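Epsin-1 (Saccharomyces cerevisiae, PDB 5LOZ) binds membranes enriched in phosphatidylinositol 3,5-bisphosphate and phosphatidylinositol 4,5-bisphosphate and is required for endocytosis and actin localization, this chain being its ENTH domain. Local coordinates at residues Leu26-Leu29 / Ala30-Tyr34; Ile67-Leu70 / Ile71-Ser75; Leu86-Ile89 / Lys90-Lys93; Gly102-Gln105 / Gly106-Val109; Leu120-Asp123 / Glu124-Asn127. All blocks are in the same frame, centred on the assembly; numbering follows the deposited sequence.

Contact 1 (Leu26-Leu29 / Ala30-Tyr34); sequences LIEL and AEKSY
E28 and K32 run side by side, one turn apart on helix 23-32, and point the same way.

Their link is ionic. E28 OE1 and K32 NZ form a long salt bridge at 3.8 Å. The carboxylate lies rather closer to the lysine shaft, with OE1 3.5 Å from K32 CE. E28 leaves the backbone with CG opposite its N (chi1 -159°), and its extended chain then carries OE1 alongside the lysine. K32 NZ also has a weak hydrogen bond to T6 OG1.

The backbone ladder comes next. A30 N donates to L26 O at 3.0 Å. E31 N does the same to I27 O, and K32 N to E28 O. The next bond, S33 N to L29 O, is 3.0 Å long but more bent, at 136°. The aliphatic start of K32 rests on this ladder, with its CG 3.3 Å from E28 O.

Side chains and water also reach the backbone. A water links I27 O to E31 OE2 in the given conformer of E31. S33 OG turns back and donates to A30 O at 2.6 Å. S33 OG in turn accepts from S75 N, which ties this turn to the junction between helices 57-73 and 76-84. Y34 OH adds a bond to F73 O.

Neighbouring helices of the ENTH domain surround the turn on several flanks. E28, L29 and K32 touch L9 of helix 5-13. L29 and K32 also reach I42 of helix 36-50. L26, I27 and A30 pack on Y69 of helix 57-73, and L29 packs on V66 of the same helix.

Contact 2 (Ile67-Leu70 / Ile71-Ser75); sequences IDYL and IRFGS
R72 reaches back one turn to D68 near the C-terminal end of helix 57-73, an inner helix of the ENTH alpha-alpha superhelix. Its first carbons pass over the D68 carbonyl. CB is 3.5 Å from D68 O. CG and CD stay close to that oxygen, and CD also comes 3.5 Å from D68 OD1. The chain then bends at chi3 (64°), which turns the guanidinium so that its NH1 edge comes beside the carboxylate. NE forms a salt bridge with E129. NH1 donates to D68 OD2 at 2.9 Å, on the syn side of the carboxylate, and completes a second salt bridge. The two flat groups are turned 34° from each other. F73 CE1 lies over one face of the guanidinium, toward its rim.

At the backbone, I71 N donates to I67 O. G74 is the first residue to leave helical angles, and its N still donates to L70 O at 2.6 Å. S75 then caps the next helix through its OG, which accepts from N77 N. I67, L70 and I71 face the interior, against helices 36-50, 76-84 and 106-121.

Y69 and F73 pair on the flank that meets helix 23-32, where both touch A30. Their rings make an offset stack with centroids 4.2 Å apart and planes 16° apart. F73 CD1 sits over the centre of the Y69 ring, 3.4 Å above its plane.

Contact 3 (Leu86-Ile89 / Lys90-Lys93); sequences LYII and KTLK
Y87 presents one ring face to the methyl group of T91, one turn later in helix 86-91 of the ENTH domain. T91 CG2 lies 3.6 Å from the Y87 ring centroid and 20° off the ring normal. This is a CH-pi contact. The methyl is shifted toward the CE1 and CZ side of the ring, with CG2 to CZ at 3.4 Å. Y87 CG stands opposite its own backbone N (chi1 -176°), which swings the ring along the helix toward T91.

The threonine divides its two branches. CG2 goes to the ring, while OG1 donates to I88 O at 3.1 Å. I88 O also receives a weak bond from L92 N. The stronger bond of L92 N goes to I89 O at 3.0 Å, a shorter step that marks a tightening toward the C-terminal end of the helix. Before it, K90 N to L86 O and T91 N to Y87 O keep the normal spacing.

I88 and L92 meet by apolar contact, I88 CG1 to L92 CD1 at 4.2 Å. Both side chains reach L50 of helix 36-50. I89 packs on L116 and T117 of helix 106-121, and L92 packs on A113 of that same helix. The short helix thus lies across two neighbours, with Y87 on its exposed side.

Contact 4 (Gly102-Gln105 / Gly106-Val109); sequences GIDQ and GQIV
D104 and Q107 make a helix-capping contact where the loop after helix 86-91 turns into helix 106-121. Two bonds join them, both given by Q107 and received by D104, one from its backbone N and one from its side chain. Q107 N donates to D104 OD1 at 3.0 Å, and meets that oxygen from above the carboxylate plane. Q107 NE2 donates to D104 O at 2.8 Å, and this bond is straighter, at 164°. It lies in the carbonyl plane, on a lone pair, and nearly in the plane of the Q107 amide. Q107 CG sits between its own backbone N and carbonyl carbon (chi1 71°), which folds the side chain back over the turn. The carboxylate and amide planes are 41° apart. D104 OD2 is engaged separately, in a salt bridge with R110.

The backbone closes the turn with I108 N to Q105 O at 3.0 Å. The Q105 and I108 side chains run alongside each other, with Q105 OE1 3.5 Å from I108 CD1. Q105 NE2 bonds to D99 OD2, which ties the turn back to an earlier part of the same loop.

Q105 and I108 both rest on W57 at the start of helix 57-73. V109 faces inward, on I60 and L64 of that helix and on L92 and F95.

Contact 5 (Leu120-Asp123 / Glu124-Asn127); sequences LSDD and ERLN
D122 meets R125 with its whole carboxylate, one oxygen for the backbone and one for the side chain. D122 OD1 accepts from R125 N at 3.2 Å. The N-H comes from well above the carboxylate plane. A water donates to the same OD1 at 2.9 Å and accepts from E124 N, so a second amide of this first turn is also served. D122 OD2 takes R125 NH1 at 2.6 Å, on its anti side, and forms a salt bridge. This bond is bent, at 131°. The carboxylate and guanidinium planes stand 79° apart. D122 CG points opposite its own backbone N (chi1 -166°), which turns the carboxylate toward the amides that follow.

D122 is the N-cap of helix 123-133. It is also the first residue to leave helical angles after helix 106-121, so the cap stands at the joint between the last two helices of the chain. The amides at this helix start would probably favour the charged form of D122.

The first regular bonds of the new helix come next. L126 N donates to D122 O at 2.9 Å and runs close to the C=O direction. N127 N donates to D123 O, also at 2.9 Å. N127 OD1 accepts from R137, and L120 O from R83.

Apolar contact is slight. L120 CD2 and L126 CD2 lie 4.2 Å apart, with the two side chains pointing the same way. R125 and L126 both touch L119 of helix 106-121.

How the contacts relate
All five contacts are partly buried. Contact 2 lies nearest the chain centre and has the most buried residues and no exposed one. Contacts 1 and 3 mix buried side chains with an exposed flank. Contacts 4 and 5 lie farthest out, at the ends of helix 106-121. Both use an aspartate cap. D104 takes both bonds from Q107 and has R110 farther along the helix, whereas D122 finds backbone and guanidinium in one residue, R125. Contacts 1, 2 and 3 join side chains one turn apart, by salt bridge, ring stack or CH-pi contact. Contacts 1 and 2 touch through S33 and S75. I71 of contact 2 packs on contact 5. Contact 3 touches contacts 4 and 5.

Contact 1 (Leu26-Leu29 / Ala30-Tyr34)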
loop_
_atom_site.group_PDB
_atom_site.type_symbol
_atom_site.label_atom_id
_atom_site.label_comp_id
_atom_site.label_asym_id
_atom_site.label_seq_id
_atom_site.Cartn_x
_atom_site.Cartn_y
_atom_site.Cartn_z
ATOM N N LEU A 26 5.735 3.027 -8.097
ATOM C CA LEU A 26 4.581 2.185 -8.159
ATOM C C LEU A 26 4.681 1.146 -9.290
ATOM O O LEU A 26 4.365 -0.009 -9.109
ATOM C CB LEU A 26 3.317 3.033 -8.267
ATOM C CG LEU A 26 3.008 3.922 -7.027
ATOM C CD1 LEU A 26 2.053 5.019 -7.387
ATOM C CD2 LEU A 26 2.432 3.111 -5.887
ATOM N N ILE A 27 5.085 1.590 -10.467
ATOM C CA ILE A 27 5.200 0.715 -11.623
ATOM C C ILE A 27 6.219 -0.371 -11.352
ATOM O O ILE A 27 5.962 -1.566 -11.603
ATOM C CB ILE A 27 5.571 1.524 -12.895
ATOM C CG1 ILE A 27 4.377 2.351 -13.368
ATOM C CG2 ILE A 27 6.095 0.596 -14.038
ATOM C CD1 ILE A 27 4.776 3.428 -14.264
ATOM N N GLU A 28 7.370 0.019 -10.796
ATOM C CA GLU A 28 8.393 -0.957 -10.487
ATOM C C GLU A 28 7.945 -1.938 -9.393
ATOM O O GLU A 28 8.255 -3.101 -9.465
ATOM C CB GLU A 28 9.702 -0.246 -10.102
ATOM C CG GLU A 28 10.909 -1.137 -10.260
ATOM C CD GLU A 28 12.249 -0.411 -10.126
ATOM O OE1 GLU A 28 13.275 -1.130 -9.961
ATOM O OE2 GLU A 28 12.270 0.849 -10.180
ATOM N N LEU A 29 7.221 -1.466 -8.365
ATOM C CA LEU A 29 6.737 -2.357 -7.291
ATOM C C LEU A 29 5.692 -3.358 -7.818
ATOM O O LEU A 29 5.696 -4.530 -7.445
ATOM C CB LEU A 29 6.167 -1.529 -6.120
ATOM C CG LEU A 29 7.212 -0.815 -5.252
ATOM C CD1 LEU A 29 6.570 0.169 -4.301
ATOM C CD2 LEU A 29 8.076 -1.832 -4.445
ATOM N N ALA A 30 4.845 -2.912 -8.751
ATOM C CA ALA A 30 3.857 -3.793 -9.343
ATOM C C ALA A 30 4.513 -4.852 -10.217
ATOM O O ALA A 30 4.133 -6.029 -10.155
ATOM C CB ALA A 30 2.771 -3.012 -10.076
ATOM N N GLU A 31 5.560 -4.480 -10.953
ATOM C CA GLU A 31 6.300 -5.436 -11.781
ATOM C C GLU A 31 7.018 -6.442 -10.905
ATOM O O GLU A 31 6.947 -7.658 -11.116
ATOM C CB GLU A 31 7.288 -4.705 -12.709
ATOM C CG GLU A 31 6.628 -4.001 -13.892
ATOM C CD GLU A 31 5.901 -4.983 -14.859
ATOM O OE1 GLU A 31 6.270 -6.177 -14.900
ATOM O OE2 GLU A 31 4.986 -4.538 -15.594
ATOM N N LYS A 32 7.637 -5.944 -9.856
ATOM C CA LYS A 32 8.361 -6.816 -8.926
ATOM C C LYS A 32 7.489 -7.776 -8.139
ATOM O O LYS A 32 7.951 -8.865 -7.770
ATOM C CB LYS A 32 9.278 -5.995 -8.036
ATOM C CG LYS A 32 10.497 -5.461 -8.780
ATOM C CD LYS A 32 11.522 -4.773 -7.868
ATOM C CE LYS A 32 12.750 -4.337 -8.694
ATOM N NZ LYS A 32 13.983 -4.161 -7.847
ATOM N N SER A 33 6.215 -7.415 -7.914
ATOM C CA SER A 33 5.284 -8.281 -7.184
ATOM C C SER A 33 5.075 -9.651 -7.802
ATOM O O SER A 33 4.608 -10.563 -7.134
ATOM C CB SER A 33 3.927 -7.610 -7.027
ATOM O OG SER A 33 3.244 -7.528 -8.259
ATOM N N TYR A 34 5.361 -9.774 -9.086
ATOM C CA TYR A 34 5.279 -11.049 -9.809
ATOM C C TYR A 34 6.472 -11.962 -9.513
ATOM O O TYR A 34 6.438 -13.154 -9.840
ATOM C CB TYR A 34 5.145 -10.804 -11.317
ATOM C CG TYR A 34 3.819 -10.168 -11.706
ATOM C CD1 TYR A 34 2.718 -10.946 -12.053
ATOM C CD2 TYR A 34 3.664 -8.782 -11.687
ATOM C CE1 TYR A 34 1.484 -10.331 -12.367
ATOM C CE2 TYR A 34 2.465 -8.180 -12.011
ATOM C CZ TYR A 34 1.385 -8.953 -12.332
ATOM O OH TYR A 34 0.213 -8.318 -12.630
HETATM O O HOH W 1 3.796 -2.185 -13.777
#

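Contact 2 (Ile67-Leu70 / Ile71-Ser75)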
loop_
_atom_site.group_PDB
_atom_site.type_symbol
_atom_site.label_atom_id
_atom_site.label_comp_id
_atom_site.label_asym_id
_atom_site.label_seq_id
_atom_site.Cartn_x
_atom_site.Cartn_y
_atom_site.Cartn_z
ATOM N N ILE A 67 -0.215 -0.352 -1.668
ATOM C CA ILE A 67 -1.121 -1.517 -1.673
ATOM C C ILE A 67 -2.272 -1.383 -2.699
ATOM O O ILE A 67 -2.638 -2.338 -3.391
ATOM C CB ILE A 67 -1.637 -1.869 -0.284
ATOM C CG1 ILE A 67 -0.478 -2.217 0.639
ATOM C CG2 ILE A 67 -2.674 -3.030 -0.374
ATOM C CD1 ILE A 67 -0.838 -2.350 2.065
ATOM N N ASP A 68 -2.837 -0.178 -2.802
ATOM C CA ASP A 68 -3.910 0.097 -3.749
ATOM C C ASP A 68 -3.438 -0.181 -5.178
ATOM O O ASP A 68 -4.169 -0.847 -5.949
ATOM C CB ASP A 68 -4.424 1.518 -3.573
ATOM C CG ASP A 68 -5.288 1.971 -4.724
ATOM O OD1 ASP A 68 -6.450 1.557 -4.719
ATOM O OD2 ASP A 68 -4.773 2.655 -5.662
ATOM N N TYR A 69 -2.254 0.319 -5.542
ATOM C CA TYR A 69 -1.712 0.132 -6.873
ATOM C C TYR A 69 -1.445 -1.364 -7.146
ATOM O O TYR A 69 -1.684 -1.869 -8.244
ATOM C CB TYR A 69 -0.436 0.908 -7.065
ATOM C CG TYR A 69 -0.059 1.125 -8.510
ATOM C CD1 TYR A 69 -0.594 2.175 -9.233
ATOM C CD2 TYR A 69 0.832 0.286 -9.155
ATOM C CE1 TYR A 69 -0.254 2.404 -10.549
ATOM C CE2 TYR A 69 1.186 0.503 -10.493
ATOM C CZ TYR A 69 0.627 1.570 -11.186
ATOM O OH TYR A 69 0.917 1.862 -12.503
ATOM N N LEU A 70 -0.953 -2.058 -6.125
ATOM C CA LEU A 70 -0.579 -3.437 -6.245
ATOM C C LEU A 70 -1.782 -4.341 -6.529
ATOM O O LEU A 70 -1.668 -5.289 -7.299
ATOM C CB LEU A 70 0.122 -3.917 -4.972
ATOM C CG LEU A 70 1.573 -3.517 -4.738
ATOM C CD1 LEU A 70 2.164 -4.175 -3.491
ATOM C CD2 LEU A 70 2.408 -3.863 -5.984
ATOM N N ILE A 71 -2.904 -4.089 -5.871
ATOM C CA ILE A 71 -4.090 -4.924 -6.083
ATOM C C ILE A 71 -4.751 -4.594 -7.421
ATOM O O ILE A 71 -5.469 -5.408 -7.972
ATOM C CB ILE A 71 -5.108 -4.902 -4.898
ATOM C CG1 ILE A 71 -5.837 -3.564 -4.786
ATOM C CG2 ILE A 71 -4.420 -5.309 -3.554
ATOM C CD1 ILE A 71 -7.052 -3.589 -3.882
ATOM N N ARG A 72 -4.504 -3.373 -7.924
ATOM C CA ARG A 72 -5.012 -2.955 -9.196
ATOM C C ARG A 72 -4.100 -3.342 -10.381
ATOM O O ARG A 72 -4.590 -3.534 -11.493
ATOM C CB ARG A 72 -5.298 -1.464 -9.215
ATOM C CG ARG A 72 -6.472 -1.001 -8.385
ATOM C CD ARG A 72 -6.338 0.489 -8.046
ATOM N NE ARG A 72 -6.393 1.296 -9.231
ATOM C CZ ARG A 72 -5.709 2.413 -9.448
ATOM N NH1 ARG A 72 -4.896 2.919 -8.527
ATOM N NH2 ARG A 72 -5.862 3.050 -10.614
ATOM N N PHE A 73 -2.792 -3.459 -10.141
ATOM C CA PHE A 73 -1.821 -3.681 -11.241
ATOM C C PHE A 73 -0.850 -4.827 -10.999
ATOM O O PHE A 73 -0.132 -5.226 -11.907
ATOM C CB PHE A 73 -0.984 -2.409 -11.471
ATOM C CG PHE A 73 -1.748 -1.270 -12.088
ATOM C CD1 PHE A 73 -2.410 -0.324 -11.281
ATOM C CD2 PHE A 73 -1.810 -1.138 -13.473
ATOM C CE1 PHE A 73 -3.123 0.771 -11.875
ATOM C CE2 PHE A 73 -2.525 -0.056 -14.075
ATOM C CZ PHE A 73 -3.178 0.884 -13.263
ATOM N N GLY A 74 -0.762 -5.319 -9.763
ATOM C CA GLY A 74 0.238 -6.311 -9.410
ATOM C C GLY A 74 -0.264 -7.719 -9.437
ATOM O O GLY A 74 -1.378 -7.970 -9.847
ATOM N N SER A 75 0.585 -8.643 -9.001
ATOM C CA SER A 75 0.259 -10.069 -8.881
ATOM C C SER A 75 -1.029 -10.353 -8.090
ATOM O O SER A 75 -1.328 -9.681 -7.099
ATOM C CB SER A 75 1.445 -10.759 -8.155
ATOM O OG SER A 75 1.067 -11.978 -7.571
#

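Contact 3 (Leu86-Ile89 / Lys90-Lys93)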
loop_
_atom_site.group_PDB
_atom_site.type_symbol
_atom_site.label_atom_id
_atom_site.label_comp_id
_atom_site.label_asym_id
_atom_site.label_seq_id
_atom_site.Cartn_x
_atom_site.Cartn_y
_atom_site.Cartn_z
ATOM N N LEU A 86 -6.286 -8.267 6.378
ATOM C CA LEU A 86 -7.224 -7.151 6.217
ATOM C C LEU A 86 -7.358 -6.320 7.509
ATOM O O LEU A 86 -7.718 -5.141 7.450
ATOM C CB LEU A 86 -8.597 -7.671 5.809
ATOM C CG LEU A 86 -9.435 -6.969 4.728
ATOM C CD1 LEU A 86 -10.937 -7.134 5.079
ATOM C CD2 LEU A 86 -9.071 -5.542 4.495
ATOM N N TYR A 87 -7.103 -6.936 8.665
ATOM C CA TYR A 87 -7.380 -6.299 9.959
ATOM C C TYR A 87 -6.663 -4.982 10.099
ATOM O O TYR A 87 -7.264 -4.035 10.484
ATOM C CB TYR A 87 -7.024 -7.188 11.143
ATOM C CG TYR A 87 -7.399 -6.578 12.488
ATOM C CD1 TYR A 87 -6.452 -5.946 13.270
ATOM C CD2 TYR A 87 -8.714 -6.581 12.936
ATOM C CE1 TYR A 87 -6.786 -5.353 14.495
ATOM C CE2 TYR A 87 -9.068 -5.991 14.177
ATOM C CZ TYR A 87 -8.089 -5.376 14.935
ATOM O OH TYR A 87 -8.425 -4.840 16.144
ATOM N N ILE A 88 -5.368 -4.945 9.797
ATOM C CA ILE A 88 -4.608 -3.697 9.956
ATOM C C ILE A 88 -5.163 -2.618 9.022
ATOM O O ILE A 88 -5.342 -1.449 9.402
ATOM C CB ILE A 88 -3.093 -3.867 9.700
ATOM C CG1 ILE A 88 -2.358 -2.520 9.948
ATOM C CG2 ILE A 88 -2.787 -4.380 8.270
ATOM C CD1 ILE A 88 -2.659 -1.792 11.257
ATOM N N ILE A 89 -5.552 -3.039 7.830
ATOM C CA ILE A 89 -6.126 -2.082 6.897
ATOM C C ILE A 89 -7.448 -1.520 7.421
ATOM O O ILE A 89 -7.698 -0.288 7.406
ATOM C CB ILE A 89 -6.263 -2.692 5.485
ATOM C CG1 ILE A 89 -4.858 -3.064 4.937
ATOM C CG2 ILE A 89 -6.975 -1.694 4.551
ATOM C CD1 ILE A 89 -4.869 -3.883 3.605
ATOM N N LYS A 90 -8.313 -2.425 7.860
ATOM C CA LYS A 90 -9.635 -2.038 8.318
ATOM C C LYS A 90 -9.517 -1.108 9.532
ATOM O O LYS A 90 -10.160 -0.097 9.539
ATOM C CB LYS A 90 -10.526 -3.255 8.611
ATOM C CG LYS A 90 -10.484 -3.747 10.045
ATOM C CD LYS A 90 -11.585 -3.141 10.869
ATOM C CE LYS A 90 -12.152 -4.159 11.849
ATOM N NZ LYS A 90 -13.638 -4.120 11.835
ATOM N N THR A 91 -8.591 -1.362 10.465
ATOM C CA THR A 91 -8.500 -0.500 11.654
ATOM C C THR A 91 -8.081 0.923 11.276
ATOM O O THR A 91 -8.433 1.892 11.976
ATOM C CB THR A 91 -7.608 -1.044 12.772
ATOM O OG1 THR A 91 -6.231 -1.035 12.379
ATOM C CG2 THR A 91 -8.026 -2.436 13.144
ATOM N N LEU A 92 -7.431 1.063 10.123
ATOM C CA LEU A 92 -6.865 2.348 9.702
ATOM C C LEU A 92 -7.943 3.246 9.104
ATOM O O LEU A 92 -7.724 4.415 8.875
ATOM C CB LEU A 92 -5.665 2.130 8.777
ATOM C CG LEU A 92 -4.349 1.658 9.440
ATOM C CD1 LEU A 92 -3.337 1.263 8.370
ATOM C CD2 LEU A 92 -3.739 2.751 10.329
ATOM N N LYS A 93 -9.120 2.679 8.853
ATOM C CA LYS A 93 -10.264 3.451 8.410
ATOM C C LYS A 93 -10.624 4.522 9.465
ATOM O O LYS A 93 -11.241 5.522 9.148
ATOM C CB LYS A 93 -11.459 2.537 8.204
ATOM C CG LYS A 93 -11.288 1.582 7.041
ATOM C CD LYS A 93 -12.383 0.544 6.971
ATOM C CE LYS A 93 -13.708 1.183 6.818
ATOM N NZ LYS A 93 -14.798 0.178 6.512
#

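Contact 4 (Gly102-Gln105 / Gly106-Val109)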
loop_
_atom_site.group_PDB
_atom_site.type_symbol
_atom_site.label_atom_id
_atom_site.label_comp_id
_atom_site.label_asym_id
_atom_site.label_seq_id
_atom_site.Cartn_x
_atom_site.Cartn_y
_atom_site.Cartn_z
ATOM N N GLY A 102 -2.096 21.785 13.747
ATOM C CA GLY A 102 -3.512 21.607 13.921
ATOM C C GLY A 102 -4.242 21.047 12.713
ATOM O O GLY A 102 -5.468 21.043 12.674
ATOM N N ILE A 103 -3.488 20.526 11.744
ATOM C CA ILE A 103 -4.057 19.938 10.533
ATOM C C ILE A 103 -4.460 18.465 10.760
ATOM O O ILE A 103 -3.691 17.669 11.285
ATOM C CB ILE A 103 -3.058 20.025 9.362
ATOM C CG1 ILE A 103 -2.673 21.503 9.054
ATOM C CG2 ILE A 103 -3.638 19.375 8.084
ATOM C CD1 ILE A 103 -3.726 22.291 8.556
ATOM N N ASP A 104 -5.644 18.093 10.327
ATOM C CA ASP A 104 -6.073 16.702 10.322
ATOM C C ASP A 104 -5.389 15.981 9.148
ATOM O O ASP A 104 -5.859 16.011 8.015
ATOM C CB ASP A 104 -7.576 16.588 10.195
ATOM C CG ASP A 104 -8.073 15.132 10.203
ATOM O OD1 ASP A 104 -7.260 14.203 10.225
ATOM O OD2 ASP A 104 -9.287 14.913 10.190
ATOM N N GLN A 105 -4.249 15.378 9.443
ATOM C CA GLN A 105 -3.526 14.571 8.488
ATOM C C GLN A 105 -4.077 13.167 8.452
ATOM O O GLN A 105 -3.998 12.483 7.431
ATOM C CB GLN A 105 -2.036 14.544 8.821
ATOM C CG GLN A 105 -1.366 15.915 8.900
ATOM C CD GLN A 105 -1.166 16.587 7.570
ATOM O OE1 GLN A 105 -1.650 16.123 6.528
ATOM N NE2 GLN A 105 -0.449 17.714 7.584
ATOM N N GLY A 106 -4.620 12.707 9.582
ATOM C CA GLY A 106 -5.206 11.367 9.669
ATOM C C GLY A 106 -6.300 11.049 8.663
ATOM O O GLY A 106 -6.515 9.892 8.301
ATOM N N GLN A 107 -6.993 12.070 8.192
ATOM C CA GLN A 107 -8.021 11.883 7.158
ATOM C C GLN A 107 -7.458 11.302 5.847
ATOM O O GLN A 107 -8.174 10.612 5.121
ATOM C CB GLN A 107 -8.751 13.172 6.872
ATOM C CG GLN A 107 -7.932 14.202 6.154
ATOM C CD GLN A 107 -8.671 15.497 5.974
ATOM O OE1 GLN A 107 -9.636 15.553 5.191
ATOM N NE2 GLN A 107 -8.221 16.565 6.675
ATOM N N ILE A 108 -6.166 11.578 5.572
ATOM C CA ILE A 108 -5.475 11.056 4.416
ATOM C C ILE A 108 -5.378 9.536 4.563
ATOM O O ILE A 108 -5.702 8.812 3.632
ATOM C CB ILE A 108 -4.080 11.728 4.238
ATOM C CG1 ILE A 108 -4.243 13.231 3.931
ATOM C CG2 ILE A 108 -3.293 11.036 3.141
ATOM C CD1 ILE A 108 -2.948 14.105 4.013
ATOM N N VAL A 109 -4.927 9.062 5.718
ATOM C CA VAL A 109 -4.874 7.634 6.060
ATOM C C VAL A 109 -6.241 6.982 5.984
ATOM O O VAL A 109 -6.390 5.950 5.303
ATOM C CB VAL A 109 -4.284 7.390 7.443
ATOM C CG1 VAL A 109 -4.297 5.891 7.820
ATOM C CG2 VAL A 109 -2.839 7.943 7.540
#

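Contact 5 (Leu120-Asp123 / Glu124-Asn127)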
loop_
_atom_site.group_PDB
_atom_site.type_symbol
_atom_site.label_atom_id
_atom_site.label_comp_id
_atom_site.label_asym_id
_atom_site.label_seq_id
_atom_site.Cartn_x
_atom_site.Cartn_y
_atom_site.Cartn_z
ATOM N N LEU A 120 -11.787 -3.842 -2.084
ATOM C CA LEU A 120 -11.656 -5.254 -1.740
ATOM C C LEU A 120 -12.998 -5.963 -1.496
ATOM O O LEU A 120 -13.074 -7.193 -1.607
ATOM C CB LEU A 120 -10.749 -5.450 -0.515
ATOM C CG LEU A 120 -9.256 -5.197 -0.765
ATOM C CD1 LEU A 120 -8.485 -5.160 0.569
ATOM C CD2 LEU A 120 -8.703 -6.311 -1.718
ATOM N N SER A 121 -14.022 -5.190 -1.184
ATOM C CA SER A 121 -15.382 -5.710 -1.053
ATOM C C SER A 121 -16.112 -5.768 -2.386
ATOM O O SER A 121 -17.082 -6.521 -2.542
ATOM C CB SER A 121 -16.195 -4.902 -0.040
ATOM O OG SER A 121 -15.761 -5.149 1.304
ATOM N N ASP A 122 -15.648 -4.985 -3.359
ATOM C CA ASP A 122 -16.318 -4.821 -4.628
ATOM C C ASP A 122 -15.655 -5.671 -5.693
ATOM O O ASP A 122 -14.920 -5.158 -6.563
ATOM C CB ASP A 122 -16.329 -3.323 -4.998
ATOM C CG ASP A 122 -17.314 -2.986 -6.148
ATOM O OD1 ASP A 122 -17.776 -3.883 -6.880
ATOM O OD2 ASP A 122 -17.591 -1.797 -6.337
ATOM N N ASP A 123 -15.926 -6.985 -5.649
ATOM C CA ASP A 123 -15.283 -7.908 -6.576
ATOM C C ASP A 123 -15.553 -7.532 -8.037
ATOM O O ASP A 123 -14.696 -7.670 -8.894
ATOM C CB ASP A 123 -15.758 -9.359 -6.358
ATOM C CG ASP A 123 -15.362 -9.900 -5.010
ATOM O OD1 ASP A 123 -15.650 -9.246 -3.995
ATOM O OD2 ASP A 123 -14.827 -10.982 -4.976
ATOM N N GLU A 124 -16.757 -7.068 -8.328
ATOM C CA GLU A 124 -17.022 -6.687 -9.703
ATOM C C GLU A 124 -16.022 -5.643 -10.133
ATOM O O GLU A 124 -15.407 -5.750 -11.183
ATOM C CB GLU A 124 -18.444 -6.149 -9.864
ATOM C CG GLU A 124 -19.524 -7.205 -10.048
ATOM C CD GLU A 124 -20.852 -6.617 -10.600
ATOM O OE1 GLU A 124 -20.928 -5.397 -10.880
ATOM O OE2 GLU A 124 -21.815 -7.389 -10.774
ATOM N N ARG A 125 -15.890 -4.595 -9.321
ATOM C CA ARG A 125 -15.014 -3.484 -9.657
ATOM C C ARG A 125 -13.541 -3.914 -9.720
ATOM O O ARG A 125 -12.841 -3.561 -10.683
ATOM C CB ARG A 125 -15.193 -2.345 -8.665
ATOM C CG ARG A 125 -14.512 -1.023 -9.054
ATOM C CD ARG A 125 -15.149 0.150 -8.282
ATOM N NE ARG A 125 -14.354 0.604 -7.146
ATOM C CZ ARG A 125 -14.747 0.522 -5.877
ATOM N NH1 ARG A 125 -15.924 0.010 -5.549
ATOM N NH2 ARG A 125 -13.955 0.946 -4.920
ATOM N N LEU A 126 -13.077 -4.680 -8.741
ATOM C CA LEU A 126 -11.648 -5.044 -8.697
ATOM C C LEU A 126 -11.320 -5.972 -9.878
ATOM O O LEU A 126 -10.247 -5.901 -10.410
ATOM C CB LEU A 126 -11.286 -5.747 -7.411
ATOM C CG LEU A 126 -9.781 -6.051 -7.197
ATOM C CD1 LEU A 126 -8.877 -4.869 -7.442
ATOM C CD2 LEU A 126 -9.533 -6.602 -5.802
ATOM N N ASN A 127 -12.247 -6.869 -10.207
ATOM C CA ASN A 127 -12.052 -7.819 -11.292
ATOM C C ASN A 127 -11.946 -7.145 -12.612
ATOM O O ASN A 127 -11.076 -7.474 -13.420
ATOM C CB ASN A 127 -13.173 -8.845 -11.324
ATOM C CG ASN A 127 -13.020 -9.813 -12.461
ATOM O OD1 ASN A 127 -12.028 -10.509 -12.541
ATOM N ND2 ASN A 127 -13.986 -9.835 -13.355
HETATM O O HOH W 2 -19.385 -6.216 -6.540
#